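Local coordinates for protein ferredoxin-NADP reductase (Neisseria gonorrhoeae MIA_2011_03-10, PDB 5TR9) that probably transfers electrons between NADP(H) and ferredoxin or flavodoxin through its bound FAD, at residues Y250-N255 and I261-G266; D122-C127 and T220-E225; F229-C232 and E236-K239. All coordinates share one frame; numbering follows the deposited sequence.

Interaction 1. Residues Y250-N255 and I261-G266; sequences YAMHRN and IMMENG. With FAD (flavin-adenine dinucleotide), chain C.
The backbones of His-253 and Ile-261 are joined by a hydrogen bond. The amide N of His-253 donates to Ile-261 O at 2.9 Å. The bond is nearly straight, with an N-H...O angle of 170°. Two residues earlier, Ala-251 O lies 3.1 Å from Ile-261 N. Met-252 and Ile-261 form a single beta bridge, and beyond it the two backbones diverge.

The apolar contacts lie on two sides of this bridge. On one side, CD1 of Ile-261 lies 3.8 Å from CB of Tyr-250. The CG1 branch puts it there: CG1 is anti to the carbonyl carbon of Ile-261 (chi1 -53°), and the chain then runs out extended. The Tyr-250 ring leads away from the strand and meets the Phe-229 ring edge to face. On the other side, Met-252 and Met-263 cross at about a right angle, their CE methyls in contact. This pair is less certain, because Met-252 has a second conformer.

This is the last crossover of the Rossmann-like NADP-binding domain. The chain leaves helix 235-247, passes through the 250-255 loop and enters 261-265, an outermost strand of the parallel sheet.

A CH-pi contact lies at the start of that strand. The CE methyl of Met-262 sits over one face of the His-253 imidazole, 4.2 Å from its centroid and offset toward the rim. The two side chains run side by side and point the same way. ND1 of His-253 is hydrogen-bonded to Pro-258 O, which helps to fix the turn of the ring.

The ligand contact is at the far end of 261-266. Gly-266 O lies over the flavin ring system, 3.1 Å from C9A of FAD, and Gly-266 belongs to the FAD pocket.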
loop_
_atom_site.group_PDB
_atom_site.type_symbol
_atom_site.label_atom_id
_atom_site.label_comp_id
_atom_site.label_asym_id
_atom_site.label_seq_id
_atom_site.Cartn_x
_atom_site.Cartn_y
_atom_site.Cartn_z
ATOM N N TYR A 250 20.645 7.057 -4.111
ATOM C CA TYR A 250 19.995 6.455 -2.956
ATOM C C TYR A 250 20.452 5.007 -2.791
ATOM O O TYR A 250 21.039 4.411 -3.697
ATOM C CB TYR A 250 18.470 6.543 -3.103
ATOM C CG TYR A 250 17.975 7.984 -3.189
ATOM C CD1 TYR A 250 17.643 8.694 -2.041
ATOM C CD2 TYR A 250 17.865 8.632 -4.413
ATOM C CE1 TYR A 250 17.209 10.020 -2.108
ATOM C CE2 TYR A 250 17.434 9.941 -4.496
ATOM C CZ TYR A 250 17.106 10.634 -3.341
ATOM O OH TYR A 250 16.688 11.943 -3.421
ATOM N N ALA A 251 20.191 4.448 -1.606
ATOM C CA ALA A 251 20.651 3.105 -1.271
ATOM C C ALA A 251 19.580 2.385 -0.466
ATOM O O ALA A 251 18.700 3.002 0.133
ATOM C CB ALA A 251 21.966 3.135 -0.478
ATOM N N MET A 252 19.663 1.056 -0.474
ATOM C CA MET A 252 18.698 0.261 0.269
ATOM C C MET A 252 18.932 0.383 1.778
ATOM O O MET A 252 20.069 0.422 2.262
ATOM C CB MET A 252 18.783 -1.206 -0.171
ATOM C CG MET A 252 17.678 -2.102 0.366
ATOM S SD MET A 252 18.039 -3.866 0.124
ATOM C CE MET A 252 18.034 -3.973 -1.663
ATOM N N HIS A 253 17.830 0.445 2.520
ATOM C CA HIS A 253 17.910 0.256 3.959
ATOM C C HIS A 253 18.210 -1.213 4.239
ATOM O O HIS A 253 17.561 -2.095 3.672
ATOM C CB HIS A 253 16.593 0.652 4.615
ATOM C CG HIS A 253 16.549 0.377 6.084
ATOM N ND1 HIS A 253 17.083 1.241 7.014
ATOM C CD2 HIS A 253 16.062 -0.676 6.783
ATOM C CE1 HIS A 253 16.911 0.743 8.225
ATOM N NE2 HIS A 253 16.300 -0.423 8.113
ATOM N N ARG A 254 19.198 -1.478 5.097
ATOM C CA ARG A 254 19.565 -2.831 5.507
ATOM C C ARG A 254 19.746 -2.851 7.020
ATOM O O ARG A 254 19.653 -1.815 7.679
ATOM C CB ARG A 254 20.841 -3.309 4.797
ATOM C CG ARG A 254 20.615 -3.742 3.360
ATOM C CD ARG A 254 21.932 -4.205 2.752
ATOM N NE ARG A 254 21.729 -5.029 1.560
ATOM C CZ ARG A 254 21.683 -4.550 0.324
ATOM N NH1 ARG A 254 21.837 -3.253 0.115
ATOM N NH2 ARG A 254 21.503 -5.371 -0.701
ATOM N N ASN A 255 20.041 -4.036 7.565
ATOM C CA ASN A 255 20.167 -4.189 9.017
ATOM C C ASN A 255 21.080 -3.129 9.628
ATOM O O ASN A 255 20.737 -2.508 10.643
ATOM C CB ASN A 255 20.690 -5.584 9.351
ATOM C CG ASN A 255 19.587 -6.604 9.469
ATOM O OD1 ASN A 255 18.428 -6.322 9.162
ATOM N ND2 ASN A 255 19.939 -7.804 9.919
ATOM N N ILE A 261 15.836 3.535 1.148
ATOM C CA ILE A 261 14.806 2.835 0.383
ATOM C C ILE A 261 14.349 1.581 1.120
ATOM O O ILE A 261 15.175 0.749 1.513
ATOM C CB ILE A 261 15.312 2.440 -1.016
ATOM C CG1 ILE A 261 15.883 3.641 -1.770
ATOM C CG2 ILE A 261 14.196 1.798 -1.818
ATOM C CD1 ILE A 261 16.625 3.221 -3.030
ATOM N N MET A 262 13.032 1.426 1.261
ATOM C CA MET A 262 12.398 0.160 1.611
ATOM C C MET A 262 11.456 -0.220 0.481
ATOM O O MET A 262 10.793 0.650 -0.088
ATOM C CB MET A 262 11.593 0.254 2.904
ATOM C CG MET A 262 12.405 0.596 4.117
ATOM S SD MET A 262 11.310 0.915 5.509
ATOM C CE MET A 262 12.527 1.430 6.716
ATOM N N MET A 263 11.369 -1.514 0.171
ATOM C CA MET A 263 10.531 -1.919 -0.951
ATOM C C MET A 263 9.929 -3.299 -0.712
ATOM O O MET A 263 10.495 -4.138 0.000
ATOM C CB MET A 263 11.331 -1.904 -2.254
ATOM C CG MET A 263 12.506 -2.825 -2.265
ATOM S SD MET A 263 13.497 -2.500 -3.744
ATOM C CE MET A 263 14.766 -3.743 -3.574
ATOM N N GLU A 264 8.758 -3.516 -1.314
ATOM C CA GLU A 264 8.060 -4.790 -1.244
ATOM C C GLU A 264 7.225 -4.948 -2.505
ATOM O O GLU A 264 6.482 -4.030 -2.858
ATOM C CB GLU A 264 7.172 -4.825 0.006
ATOM C CG GLU A 264 6.361 -6.095 0.208
ATOM C CD GLU A 264 5.457 -5.957 1.430
ATOM O OE1 GLU A 264 4.261 -5.634 1.248
ATOM O OE2 GLU A 264 5.948 -6.137 2.567
ATOM N N ASN A 265 7.350 -6.090 -3.190
ATOM C CA ASN A 265 6.497 -6.330 -4.350
ATOM C C ASN A 265 5.048 -6.437 -3.891
ATOM O O ASN A 265 4.750 -7.105 -2.896
ATOM C CB ASN A 265 6.895 -7.617 -5.078
ATOM C CG ASN A 265 8.180 -7.474 -5.890
ATOM O OD1 ASN A 265 8.721 -6.384 -6.059
ATOM N ND2 ASN A 265 8.661 -8.598 -6.411
ATOM N N GLY A 266 4.144 -5.778 -4.622
ATOM C CA GLY A 266 2.726 -5.794 -4.272
ATOM C C GLY A 266 1.986 -7.052 -4.653
ATOM O O GLY A 266 0.825 -7.232 -4.262
HETATM P PA FAD C . -3.153 -15.277 -8.520
HETATM O O1A FAD C . -3.105 -16.699 -8.975
HETATM O O2A FAD C . -2.560 -14.991 -7.145
HETATM O O5B FAD C . -2.414 -14.322 -9.509
HETATM C C5B FAD C . -2.642 -14.390 -10.931
HETATM C C4B FAD C . -1.883 -13.244 -11.555
HETATM O O4B FAD C . -2.575 -12.013 -11.261
HETATM C C3B FAD C . -0.480 -13.026 -11.010
HETATM O O3B FAD C . 0.480 -13.849 -11.663
HETATM C C2B FAD C . -0.236 -11.547 -11.315
HETATM O O2B FAD C . 0.176 -11.354 -12.665
HETATM C C1B FAD C . -1.636 -10.954 -11.160
HETATM N N9A FAD C . -1.882 -10.266 -9.901
HETATM C C8A FAD C . -2.053 -10.824 -8.663
HETATM N N7A FAD C . -2.317 -9.949 -7.718
HETATM C C5A FAD C . -2.338 -8.737 -8.392
HETATM C C6A FAD C . -2.563 -7.419 -7.956
HETATM N N6A FAD C . -2.812 -7.096 -6.683
HETATM N N1A FAD C . -2.500 -6.433 -8.881
HETATM C C2A FAD C . -2.250 -6.759 -10.155
HETATM N N3A FAD C . -2.019 -7.966 -10.681
HETATM C C4A FAD C . -2.088 -8.919 -9.741
HETATM N N1 FAD C . -3.345 -8.321 -3.861
HETATM C C2 FAD C . -4.285 -7.362 -3.631
HETATM O O2 FAD C . -5.273 -7.240 -4.372
HETATM N N3 FAD C . -4.115 -6.490 -2.561
HETATM C C4 FAD C . -3.051 -6.497 -1.672
HETATM O O4 FAD C . -3.005 -5.688 -0.745
HETATM C C4X FAD C . -2.074 -7.527 -1.925
HETATM N N5 FAD C . -1.016 -7.592 -1.137
HETATM C C5X FAD C . -0.085 -8.583 -1.387
HETATM C C6 FAD C . 1.038 -8.671 -0.560
HETATM C C7 FAD C . 2.005 -9.647 -0.768
HETATM C C7M FAD C . 3.195 -9.725 0.152
HETATM C C8 FAD C . 1.846 -10.567 -1.816
HETATM C C8M FAD C . 2.879 -11.641 -2.057
HETATM C C9 FAD C . 0.731 -10.478 -2.648
HETATM C C9A FAD C . -0.236 -9.501 -2.439
HETATM N N10 FAD C . -1.361 -9.356 -3.288
HETATM C C10 FAD C . -2.310 -8.402 -3.038
HETATM C "C1'" FAD C . -1.663 -10.353 -4.316
HETATM C "C2'" FAD C . -2.648 -11.391 -3.746
HETATM O "O2'" FAD C . -2.024 -12.232 -2.772
HETATM C "C3'" FAD C . -3.256 -12.259 -4.850
HETATM O "O3'" FAD C . -2.220 -12.750 -5.694
HETATM C "C4'" FAD C . -4.393 -11.580 -5.616
HETATM O "O4'" FAD C . -5.497 -11.390 -4.727
HETATM C "C5'" FAD C . -4.859 -12.376 -6.817
HETATM O "O5'" FAD C . -5.184 -13.715 -6.394
HETATM P P FAD C . -5.752 -14.774 -7.429
HETATM O O1P FAD C . -7.072 -14.277 -8.005
HETATM O O2P FAD C . -5.731 -16.105 -6.762
HETATM O O3P FAD C . -4.640 -14.732 -8.588
#

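Interaction 2. Residues D122-C127 and T220-E225; sequences DLVMLC and TKLTPE
Asp-122 and Leu-222 have the most surface buried here, and they meet Thr-220 and Val-124 respectively. The contact belongs to the Rossmann-like NADP-binding domain. Strand 122-128 is an inner strand of its parallel sheet. Segment 220-225 is the loop that leads from helix 213-218 into the neighbouring strand, 227-233. No direct hydrogen bond joins the two segments.

Asp-122 reaches toward the loop from the start of its strand, and Thr-220 comes from the opposite direction. The CG2 methyl of Thr-220 stands 3.8 Å from OD2 of Asp-122, so the carboxylate meets carbon and not the hydroxyl. This follows from the threonine torsion: CG2 is anti to its own backbone N, while OG1 lies beside that N (chi1 -59°). OG1 is used on another side, with hydrogen bonds to Arg-186 NH1 and Leu-218 O. OD1 of Asp-122 is bonded to Thr-150 OG1 on strand 150-157. The carboxylate is thus held toward that strand on one oxygen and toward the loop on the other.

Leu-222 supplies the apolar half. Its CD2 methyl touches CG2 of Val-124 at 4.2 Å, the two side chains crossing at about a right angle. Both also pack on Thr-227, at the start of the neighbouring strand.

A water closes the polar half as a bridge. It donates one hydrogen to Asp-122 OD2 at 2.6 Å and the other to the carbonyl O of Lys-221 at 2.8 Å.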
loop_
_atom_site.group_PDB
_atom_site.type_symbol
_atom_site.label_atom_id
_atom_site.label_comp_id
_atom_site.label_asym_id
_atom_site.label_seq_id
_atom_site.Cartn_x
_atom_site.Cartn_y
_atom_site.Cartn_z
ATOM N N ASP A 122 11.878 13.567 5.104
ATOM C CA ASP A 122 10.694 13.618 4.253
ATOM C C ASP A 122 10.386 12.212 3.765
ATOM O O ASP A 122 11.186 11.618 3.032
ATOM C CB ASP A 122 10.924 14.552 3.074
ATOM C CG ASP A 122 11.177 15.973 3.518
ATOM O OD1 ASP A 122 10.275 16.559 4.159
ATOM O OD2 ASP A 122 12.285 16.505 3.275
ATOM N N LEU A 123 9.234 11.684 4.163
ATOM C CA LEU A 123 8.849 10.320 3.809
ATOM C C LEU A 123 8.082 10.331 2.492
ATOM O O LEU A 123 7.062 11.020 2.372
ATOM C CB LEU A 123 7.995 9.707 4.919
ATOM C CG LEU A 123 7.553 8.264 4.721
ATOM C CD1 LEU A 123 8.804 7.360 4.759
ATOM C CD2 LEU A 123 6.526 7.881 5.789
ATOM N N VAL A 124 8.546 9.554 1.511
ATOM C CA VAL A 124 7.927 9.529 0.182
ATOM C C VAL A 124 7.535 8.089 -0.137
ATOM O O VAL A 124 8.404 7.225 -0.312
ATOM C CB VAL A 124 8.854 10.106 -0.898
ATOM C CG1 VAL A 124 8.186 10.016 -2.297
ATOM C CG2 VAL A 124 9.232 11.568 -0.570
ATOM N N MET A 125 6.234 7.838 -0.226
ATOM C CA MET A 125 5.693 6.510 -0.500
ATOM C C MET A 125 5.276 6.440 -1.966
ATOM O O MET A 125 4.446 7.235 -2.414
ATOM C CB MET A 125 4.516 6.228 0.442
ATOM C CG MET A 125 4.953 6.172 1.913
ATOM S SD MET A 125 3.579 6.133 3.085
ATOM C CE MET A 125 2.930 7.761 2.813
ATOM N N LEU A 126 5.858 5.496 -2.709
ATOM C CA LEU A 126 5.625 5.341 -4.143
ATOM C C LEU A 126 4.901 4.022 -4.362
ATOM O O LEU A 126 5.396 2.972 -3.944
ATOM C CB LEU A 126 6.956 5.346 -4.903
ATOM C CG LEU A 126 7.894 6.542 -4.683
ATOM C CD1 LEU A 126 9.217 6.272 -5.375
ATOM C CD2 LEU A 126 7.252 7.818 -5.233
ATOM N N CYS A 127 3.736 4.056 -5.005
ATOM C CA CYS A 127 3.031 2.789 -5.145
ATOM C C CYS A 127 2.258 2.734 -6.452
ATOM O O CYS A 127 1.982 3.762 -7.080
ATOM C CB CYS A 127 2.076 2.542 -3.967
ATOM S SG CYS A 127 0.818 3.821 -3.739
ATOM N N THR A 220 9.044 19.990 -2.701
ATOM C CA THR A 220 10.034 19.593 -1.708
ATOM C C THR A 220 11.219 19.005 -2.454
ATOM O O THR A 220 11.055 18.026 -3.186
ATOM C CB THR A 220 9.462 18.553 -0.733
ATOM O OG1 THR A 220 8.310 19.088 -0.070
ATOM C CG2 THR A 220 10.504 18.156 0.306
ATOM N N LYS A 221 12.400 19.595 -2.277
ATOM C CA LYS A 221 13.598 19.025 -2.879
ATOM C C LYS A 221 13.882 17.662 -2.262
ATOM O O LYS A 221 13.845 17.500 -1.038
ATOM C CB LYS A 221 14.793 19.958 -2.686
ATOM N N LEU A 222 14.151 16.677 -3.116
ATOM C CA LEU A 222 14.474 15.325 -2.683
ATOM C C LEU A 222 15.978 15.108 -2.798
ATOM O O LEU A 222 16.576 15.408 -3.841
ATOM C CB LEU A 222 13.709 14.299 -3.516
ATOM C CG LEU A 222 12.209 14.600 -3.617
ATOM C CD1 LEU A 222 11.518 13.583 -4.524
ATOM C CD2 LEU A 222 11.557 14.628 -2.232
ATOM N N THR A 223 16.594 14.628 -1.722
ATOM C CA THR A 223 18.026 14.369 -1.673
ATOM C C THR A 223 18.265 13.113 -0.854
ATOM O O THR A 223 17.452 12.766 0.010
ATOM C CB THR A 223 18.826 15.518 -1.037
ATOM O OG1 THR A 223 18.577 15.563 0.375
ATOM C CG2 THR A 223 18.474 16.876 -1.651
ATOM N N PRO A 224 19.386 12.424 -1.077
ATOM C CA PRO A 224 19.701 11.273 -0.216
ATOM C C PRO A 224 19.792 11.636 1.255
ATOM O O PRO A 224 19.449 10.813 2.116
ATOM C CB PRO A 224 21.046 10.781 -0.774
ATOM C CG PRO A 224 20.977 11.166 -2.229
ATOM C CD PRO A 224 20.306 12.521 -2.228
ATOM N N GLU A 225 20.227 12.850 1.577
ATOM C CA GLU A 225 20.342 13.225 2.979
ATOM C C GLU A 225 18.967 13.350 3.638
ATOM O O GLU A 225 18.792 12.945 4.795
ATOM C CB GLU A 225 21.130 14.530 3.104
ATOM C CG GLU A 225 21.759 14.749 4.479
ATOM C CD GLU A 225 20.766 15.225 5.524
ATOM O OE1 GLU A 225 19.797 15.923 5.153
ATOM O OE2 GLU A 225 20.954 14.899 6.719
HETATM O O HOH W 1 13.579 15.735 1.136
#

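Interaction 3. Residues F229-C232 and E236-K239; sequences FMIC and EMVK. With EDO (1,2-ethanediol), chain B.
No ring or other flat side chain takes part where Ile-231 meets Met-237 and Val-238; the contact has methyl groups and a thioether in place of faces and edges. The CG2 methyl of Ile-231 is the centre of the contact. It lies 3.8 Å from CE and 3.9 Å from SD of Met-237, so the end of the thioether runs past it obliquely. The bend in Met-237 at chi2 (-93°) brings that end back to the strand. CG2 of Val-238 reaches the same methyl at 4.1 Å. Val-238 CG2 also lies 4.3 Å from the backbone atom C of Cys-232.

This is the strand-to-helix half of a beta-alpha-beta unit, with helix 235-247 packed on strand 227-233. On the outer side of the helix, Lys-239 NZ makes a weak 3.3 Å hydrogen bond to O2 of a 1,2-ethanediol, probably from the crystallisation liquor.

With no hydrogen bond between the segments, the helix is held against the strand here by van der Waals packing of buried methyls and a thioether, which sets no direction as a hydrogen bond would.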
loop_
_atom_site.group_PDB
_atom_site.type_symbol
_atom_site.label_atom_id
_atom_site.label_comp_id
_atom_site.label_asym_id
_atom_site.label_seq_id
_atom_site.Cartn_x
_atom_site.Cartn_y
_atom_site.Cartn_z
ATOM N N PHE A 229 12.420 6.790 1.071
ATOM C CA PHE A 229 11.446 6.236 0.134
ATOM C C PHE A 229 10.931 4.879 0.594
ATOM O O PHE A 229 11.697 4.043 1.082
ATOM C CB PHE A 229 12.058 6.039 -1.262
ATOM C CG PHE A 229 12.331 7.312 -2.011
ATOM C CD1 PHE A 229 11.325 7.932 -2.736
ATOM C CD2 PHE A 229 13.610 7.868 -2.022
ATOM C CE1 PHE A 229 11.574 9.104 -3.459
ATOM C CE2 PHE A 229 13.865 9.046 -2.735
ATOM C CZ PHE A 229 12.847 9.659 -3.458
ATOM N N MET A 230 9.641 4.633 0.359
ATOM C CA MET A 230 9.072 3.296 0.461
ATOM C C MET A 230 8.372 2.996 -0.854
ATOM O O MET A 230 7.729 3.877 -1.428
ATOM C CB MET A 230 8.091 3.198 1.630
ATOM C CG MET A 230 8.679 3.702 2.949
ATOM S SD MET A 230 7.505 3.589 4.300
ATOM C CE MET A 230 7.498 1.809 4.580
ATOM N N ILE A 231 8.523 1.771 -1.349
ATOM C CA ILE A 231 8.029 1.402 -2.671
ATOM C C ILE A 231 7.193 0.142 -2.543
ATOM O O ILE A 231 7.676 -0.868 -2.024
ATOM C CB ILE A 231 9.170 1.138 -3.667
ATOM C CG1 ILE A 231 10.271 2.195 -3.561
ATOM C CG2 ILE A 231 8.602 1.054 -5.098
ATOM C CD1 ILE A 231 11.517 1.825 -4.390
ATOM N N CYS A 232 5.976 0.168 -3.088
ATOM C CA CYS A 232 5.149 -1.038 -3.105
ATOM C C CYS A 232 4.299 -1.021 -4.366
ATOM O O CYS A 232 3.482 -0.120 -4.547
ATOM C CB CYS A 232 4.263 -1.137 -1.852
ATOM S SG CYS A 232 3.317 -2.700 -1.774
ATOM N N GLU A 236 7.696 -5.111 -11.765
ATOM C CA GLU A 236 8.489 -4.336 -12.716
ATOM C C GLU A 236 8.659 -2.899 -12.245
ATOM O O GLU A 236 9.753 -2.330 -12.351
ATOM C CB GLU A 236 7.858 -4.367 -14.107
ATOM C CG GLU A 236 8.685 -3.572 -15.104
ATOM C CD GLU A 236 8.291 -3.773 -16.543
ATOM O OE1 GLU A 236 9.019 -3.230 -17.395
ATOM O OE2 GLU A 236 7.286 -4.461 -16.828
ATOM N N MET A 237 7.580 -2.292 -11.737
ATOM C CA MET A 237 7.683 -0.931 -11.216
ATOM C C MET A 237 8.639 -0.867 -10.036
ATOM O O MET A 237 9.467 0.044 -9.950
ATOM C CB MET A 237 6.306 -0.407 -10.813
ATOM C CG MET A 237 6.372 0.927 -10.080
ATOM S SD MET A 237 6.443 0.725 -8.281
ATOM C CE MET A 237 6.293 2.428 -7.745
ATOM N N VAL A 238 8.546 -1.829 -9.116
ATOM C CA VAL A 238 9.410 -1.795 -7.938
ATOM C C VAL A 238 10.872 -1.867 -8.356
ATOM O O VAL A 238 11.706 -1.083 -7.880
ATOM C CB VAL A 238 9.042 -2.926 -6.965
ATOM C CG1 VAL A 238 10.025 -2.946 -5.822
ATOM C CG2 VAL A 238 7.633 -2.691 -6.422
ATOM N N LYS A 239 11.195 -2.795 -9.264
ATOM C CA LYS A 239 12.562 -2.929 -9.769
ATOM C C LYS A 239 13.021 -1.664 -10.488
ATOM O O LYS A 239 14.113 -1.142 -10.219
ATOM C CB LYS A 239 12.661 -4.139 -10.700
ATOM C CG LYS A 239 14.079 -4.390 -11.213
ATOM C CD LYS A 239 14.157 -5.629 -12.101
ATOM C CE LYS A 239 13.973 -5.280 -13.566
ATOM N NZ LYS A 239 14.237 -6.448 -14.461
HETATM C C1 EDO B . 10.905 -6.997 -13.082
HETATM O O1 EDO B . 10.292 -7.998 -12.268
HETATM C C2 EDO B . 10.343 -7.034 -14.498
HETATM O O2 EDO B . 11.102 -6.136 -15.315
#

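How the interactions relate
Interaction 3 is core: all of its touching residues are buried. Interactions 1 and 2 are only partly buried and use loops. All three reach the same parallel sheet. Strand 227-233 lies between the strands of the other two, and probable backbone hydrogen bonds tie Met-262 to Phe-229 and Ile-231, and Val-124 and Leu-126 to Met-230. Interactions 1 and 3 share one beta-alpha-beta unit. Tyr-250 also packs against Leu-222 and Pro-224, so the loops of interactions 1 and 2 touch. The chemistry follows position: apolar packing alone between 229-232 and 236-239, a backbone bridge with apolar and CH-pi contacts at an outermost strand, and a water-bridged carboxylate in interaction 2.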